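Local atomic coordinates of alpha-L-rhamnosidase (Aspergillus terreus, PDB entry 6GSZ), a protein that probably hydrolyses alpha-L-rhamnosides, releasing the terminal non-reducing alpha-L-rhamnose residue, and carries bound calcium ions. Residues Thr807-Asp819 with Asp829-Arg841. Sequence-based numbering, arbitrary orientation. Where two conformers were deposited one is given.
Sequences TPYGMASTKWWLD and DFHLVAEVPPNTR
S813, K815, W817 and D819 pair with E835, V833, H831 and D829 in an antiparallel beta hairpin, whose strands 810-819 and 828-836 are inner strands of a five-stranded antiparallel sheet in the C-terminal region. Each of these four hydrogen-bonded pairs exchanges two backbone bonds; K815 O and V833 N, 2.8 Å apart, form a nearly straight one.

Polar side chains reinforce the register on the same face. S813 OG donates to the anti lone pair of E835 OE1 at 2.7 Å, which the extended glutamate chain is long enough to reach. A water links S813 OG to V833 O, another M811 O to E835 OE2.

W817 CG sits between its backbone N and carbonyl carbon (chi1 65°), which brings the indole back over the neighbouring strand. H831 CB lies 3.5 Å from the centroid of its six-membered ring, a CH-pi contact, while the imidazole makes an offset stack with the five-membered ring, planes 21° apart.

On the other face, the nonpolar side chains of W816, L818, F830 and L832 pack together: F830 CE1 meets W816 CB at 3.7 Å, and L818 CD2 touches the phenyl edge. W816 NE1 is satisfied by I775 O.

At the opposite end from the connecting loop, G810 adopts phi 132°, where a CB would press on the carbonyl O of Y809 and crowd P837 CB; T840 CG2 approaches Y809 CG to 3.3 Å.

H831 uses both ring nitrogens: ND1 is hydrogen-bonded to H864 ND1 on strand 859-868, while NE2 donates to D819 OD1 at 2.9 Å, in the imidazole plane but from above the carboxylate plane.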
# COMPACT_ATOMS: atom_id res chain seq x y z
N THR A 807 11.52 13.32 1.01
CA THR A 807 12.58 12.40 0.71
C THR A 807 13.10 11.78 2.00
O THR A 807 12.84 12.33 3.10
CB THR A 807 13.77 13.07 -0.00
OG1 THR A 807 14.58 13.77 0.94
CG2 THR A 807 13.39 13.97 -1.15
N PRO A 808 13.91 10.70 1.91
CA PRO A 808 14.63 10.20 3.07
C PRO A 808 15.56 11.20 3.79
O PRO A 808 16.03 10.91 4.89
CB PRO A 808 15.41 9.02 2.47
CG PRO A 808 14.62 8.55 1.27
CD PRO A 808 14.14 9.88 0.71
N TYR A 809 15.81 12.36 3.17
CA TYR A 809 16.68 13.42 3.70
C TYR A 809 15.90 14.61 4.28
O TYR A 809 16.51 15.46 4.97
CB TYR A 809 17.62 13.92 2.60
CG TYR A 809 18.49 12.80 2.11
CD1 TYR A 809 19.71 12.55 2.72
CD2 TYR A 809 18.10 11.98 1.06
CE1 TYR A 809 20.49 11.46 2.35
CE2 TYR A 809 18.86 10.90 0.67
CZ TYR A 809 20.06 10.63 1.31
OH TYR A 809 20.83 9.55 0.98
N GLY A 810 14.62 14.74 3.94
CA GLY A 810 13.85 15.92 4.23
C GLY A 810 13.08 16.40 3.01
O GLY A 810 13.06 15.74 1.94
N MET A 811 12.39 17.52 3.18
CA MET A 811 11.44 17.97 2.17
C MET A 811 12.14 18.51 0.92
O MET A 811 13.06 19.35 1.00
CB MET A 811 10.53 19.05 2.73
CG MET A 811 9.34 19.36 1.84
SD MET A 811 8.20 17.97 1.66
CE MET A 811 7.61 17.87 3.34
N ALA A 812 11.71 18.00 -0.25
CA ALA A 812 11.98 18.59 -1.54
C ALA A 812 10.68 19.20 -2.06
O ALA A 812 9.61 18.66 -1.81
CB ALA A 812 12.50 17.58 -2.53
N SER A 813 10.74 20.31 -2.79
CA SER A 813 9.49 20.86 -3.32
C SER A 813 9.77 21.73 -4.52
O SER A 813 10.87 22.31 -4.64
CB SER A 813 8.72 21.64 -2.28
OG SER A 813 9.38 22.83 -1.89
N THR A 814 8.73 21.90 -5.33
CA THR A 814 8.71 22.92 -6.37
C THR A 814 7.41 23.72 -6.24
O THR A 814 6.34 23.19 -5.96
CB THR A 814 8.81 22.30 -7.77
OG1 THR A 814 7.71 21.40 -7.96
CG2 THR A 814 10.12 21.58 -7.95
N LYS A 815 7.52 25.02 -6.45
CA LYS A 815 6.39 25.90 -6.63
C LYS A 815 6.75 26.78 -7.83
O LYS A 815 7.74 27.49 -7.78
CB LYS A 815 6.12 26.76 -5.40
CG LYS A 815 4.94 27.73 -5.51
CD LYS A 815 4.79 28.68 -4.32
CE LYS A 815 6.03 29.52 -4.07
NZ LYS A 815 5.88 30.45 -2.92
N TRP A 816 5.97 26.69 -8.89
CA TRP A 816 6.23 27.51 -10.07
C TRP A 816 4.97 28.21 -10.52
O TRP A 816 3.85 27.80 -10.22
CB TRP A 816 6.86 26.70 -11.21
CG TRP A 816 6.05 25.57 -11.75
CD1 TRP A 816 6.10 24.26 -11.35
CD2 TRP A 816 5.06 25.65 -12.79
NE1 TRP A 816 5.21 23.52 -12.09
CE2 TRP A 816 4.56 24.34 -12.98
CE3 TRP A 816 4.56 26.67 -13.60
CZ2 TRP A 816 3.62 24.04 -13.96
CZ3 TRP A 816 3.62 26.38 -14.57
CH2 TRP A 816 3.14 25.07 -14.73
N TRP A 817 5.16 29.32 -11.24
CA TRP A 817 4.05 30.04 -11.77
C TRP A 817 4.51 30.80 -13.01
O TRP A 817 5.72 31.03 -13.21
CB TRP A 817 3.41 30.96 -10.71
CG TRP A 817 4.26 32.08 -10.19
CD1 TRP A 817 4.22 33.40 -10.57
CD2 TRP A 817 5.28 32.01 -9.18
NE1 TRP A 817 5.15 34.14 -9.88
CE2 TRP A 817 5.80 33.31 -9.01
CE3 TRP A 817 5.81 30.97 -8.41
CZ2 TRP A 817 6.82 33.59 -8.10
CZ3 TRP A 817 6.82 31.24 -7.52
CH2 TRP A 817 7.33 32.53 -7.37
N LEU A 818 3.53 31.15 -13.84
CA LEU A 818 3.79 31.90 -15.06
C LEU A 818 3.09 33.25 -15.03
O LEU A 818 2.00 33.38 -14.51
CB LEU A 818 3.21 31.13 -16.24
CG LEU A 818 3.85 29.79 -16.55
CD1 LEU A 818 3.04 29.06 -17.58
CD2 LEU A 818 5.24 30.00 -17.10
N ASP A 819 3.69 34.22 -15.72
CA ASP A 819 3.02 35.49 -16.02
C ASP A 819 3.81 36.19 -17.14
O ASP A 819 4.59 35.54 -17.82
CB ASP A 819 2.83 36.30 -14.73
CG ASP A 819 4.12 36.59 -13.99
OD1 ASP A 819 5.17 36.75 -14.68
OD2 ASP A 819 4.05 36.69 -12.74
N ASP A 829 7.07 34.64 -18.75
CA ASP A 829 8.00 34.66 -17.68
C ASP A 829 7.69 33.46 -16.76
O ASP A 829 6.52 33.27 -16.40
CB ASP A 829 7.91 35.95 -16.87
CG ASP A 829 8.38 37.16 -17.63
OD1 ASP A 829 9.08 36.94 -18.64
OD2 ASP A 829 7.99 38.25 -17.18
N PHE A 830 8.72 32.68 -16.43
CA PHE A 830 8.61 31.48 -15.61
C PHE A 830 9.31 31.75 -14.28
O PHE A 830 10.44 32.22 -14.25
CB PHE A 830 9.24 30.29 -16.33
CG PHE A 830 9.31 29.02 -15.53
CD1 PHE A 830 8.19 28.21 -15.37
CD2 PHE A 830 10.49 28.64 -14.91
CE1 PHE A 830 8.26 27.04 -14.64
CE2 PHE A 830 10.55 27.46 -14.20
CZ PHE A 830 9.43 26.66 -14.05
N HIS A 831 8.65 31.41 -13.19
CA HIS A 831 9.18 31.62 -11.85
C HIS A 831 9.13 30.28 -11.12
O HIS A 831 8.09 29.62 -11.15
CB HIS A 831 8.32 32.64 -11.10
CG HIS A 831 8.06 33.87 -11.91
ND1 HIS A 831 8.96 34.92 -12.02
CD2 HIS A 831 7.00 34.18 -12.68
CE1 HIS A 831 8.42 35.85 -12.80
NE2 HIS A 831 7.24 35.41 -13.25
N LEU A 832 10.23 29.93 -10.45
CA LEU A 832 10.32 28.66 -9.72
C LEU A 832 11.01 28.87 -8.39
O LEU A 832 12.12 29.43 -8.31
CB LEU A 832 11.11 27.67 -10.58
CG LEU A 832 11.54 26.37 -9.91
CD1 LEU A 832 10.34 25.49 -9.58
CD2 LEU A 832 12.51 25.55 -10.76
N VAL A 833 10.41 28.32 -7.33
CA VAL A 833 11.04 28.16 -6.05
C VAL A 833 11.23 26.66 -5.82
O VAL A 833 10.24 25.91 -5.81
CB VAL A 833 10.20 28.78 -4.93
CG1 VAL A 833 10.82 28.56 -3.55
CG2 VAL A 833 9.99 30.27 -5.18
N ALA A 834 12.49 26.24 -5.65
CA ALA A 834 12.85 24.84 -5.49
C ALA A 834 13.52 24.68 -4.13
O ALA A 834 14.45 25.39 -3.81
CB ALA A 834 13.78 24.41 -6.58
N GLU A 835 12.98 23.77 -3.33
CA GLU A 835 13.53 23.42 -2.03
C GLU A 835 14.26 22.09 -2.15
O GLU A 835 13.68 21.12 -2.65
CB GLU A 835 12.37 23.29 -1.06
CG GLU A 835 12.73 22.97 0.35
CD GLU A 835 11.48 22.82 1.23
OE1 GLU A 835 10.31 22.75 0.67
OE2 GLU A 835 11.66 22.77 2.46
N VAL A 836 15.52 22.07 -1.72
CA VAL A 836 16.42 20.92 -1.81
C VAL A 836 16.86 20.59 -0.39
O VAL A 836 17.37 21.46 0.30
CB VAL A 836 17.61 21.21 -2.75
CG1 VAL A 836 18.65 20.09 -2.79
CG2 VAL A 836 17.09 21.52 -4.14
N PRO A 837 16.63 19.36 0.11
CA PRO A 837 16.92 19.10 1.51
C PRO A 837 18.40 18.97 1.84
O PRO A 837 19.24 18.64 0.97
CB PRO A 837 16.14 17.80 1.80
CG PRO A 837 16.02 17.12 0.44
CD PRO A 837 16.01 18.23 -0.59
N PRO A 838 18.72 19.18 3.14
CA PRO A 838 20.07 18.97 3.63
C PRO A 838 20.59 17.60 3.17
O PRO A 838 19.88 16.60 3.21
CB PRO A 838 19.94 19.09 5.16
CG PRO A 838 18.72 19.97 5.35
CD PRO A 838 17.80 19.58 4.22
N ASN A 839 21.88 17.55 2.86
CA ASN A 839 22.63 16.33 2.51
C ASN A 839 22.31 15.81 1.10
O ASN A 839 22.73 14.69 0.77
CB ASN A 839 22.44 15.23 3.57
CG ASN A 839 23.71 14.44 3.78
OD1 ASN A 839 24.82 14.94 3.49
ND2 ASN A 839 23.61 13.22 4.30
N THR A 840 21.57 16.60 0.30
CA THR A 840 21.29 16.23 -1.09
C THR A 840 21.79 17.33 -2.03
O THR A 840 22.07 18.45 -1.60
CB THR A 840 19.79 15.96 -1.32
OG1 THR A 840 19.04 17.19 -1.32
CG2 THR A 840 19.23 15.00 -0.29
N ARG A 841 21.76 17.00 -3.32
CA ARG A 841 22.03 17.95 -4.39
C ARG A 841 21.01 17.72 -5.50
O ARG A 841 20.41 16.62 -5.58
CB ARG A 841 23.45 17.88 -4.95
CG ARG A 841 24.54 18.20 -3.93
CD ARG A 841 25.91 18.33 -4.53
NE ARG A 841 26.02 19.40 -5.52
CZ ARG A 841 26.16 20.70 -5.23
NH1 ARG A 841 26.24 21.12 -3.97
NH2 ARG A 841 26.28 21.59 -6.20
O HOH W 1 14.25 20.94 2.81
O HOH W 2 9.14 25.11 -3.29
O HOH W 3 7.17 38.30 -14.81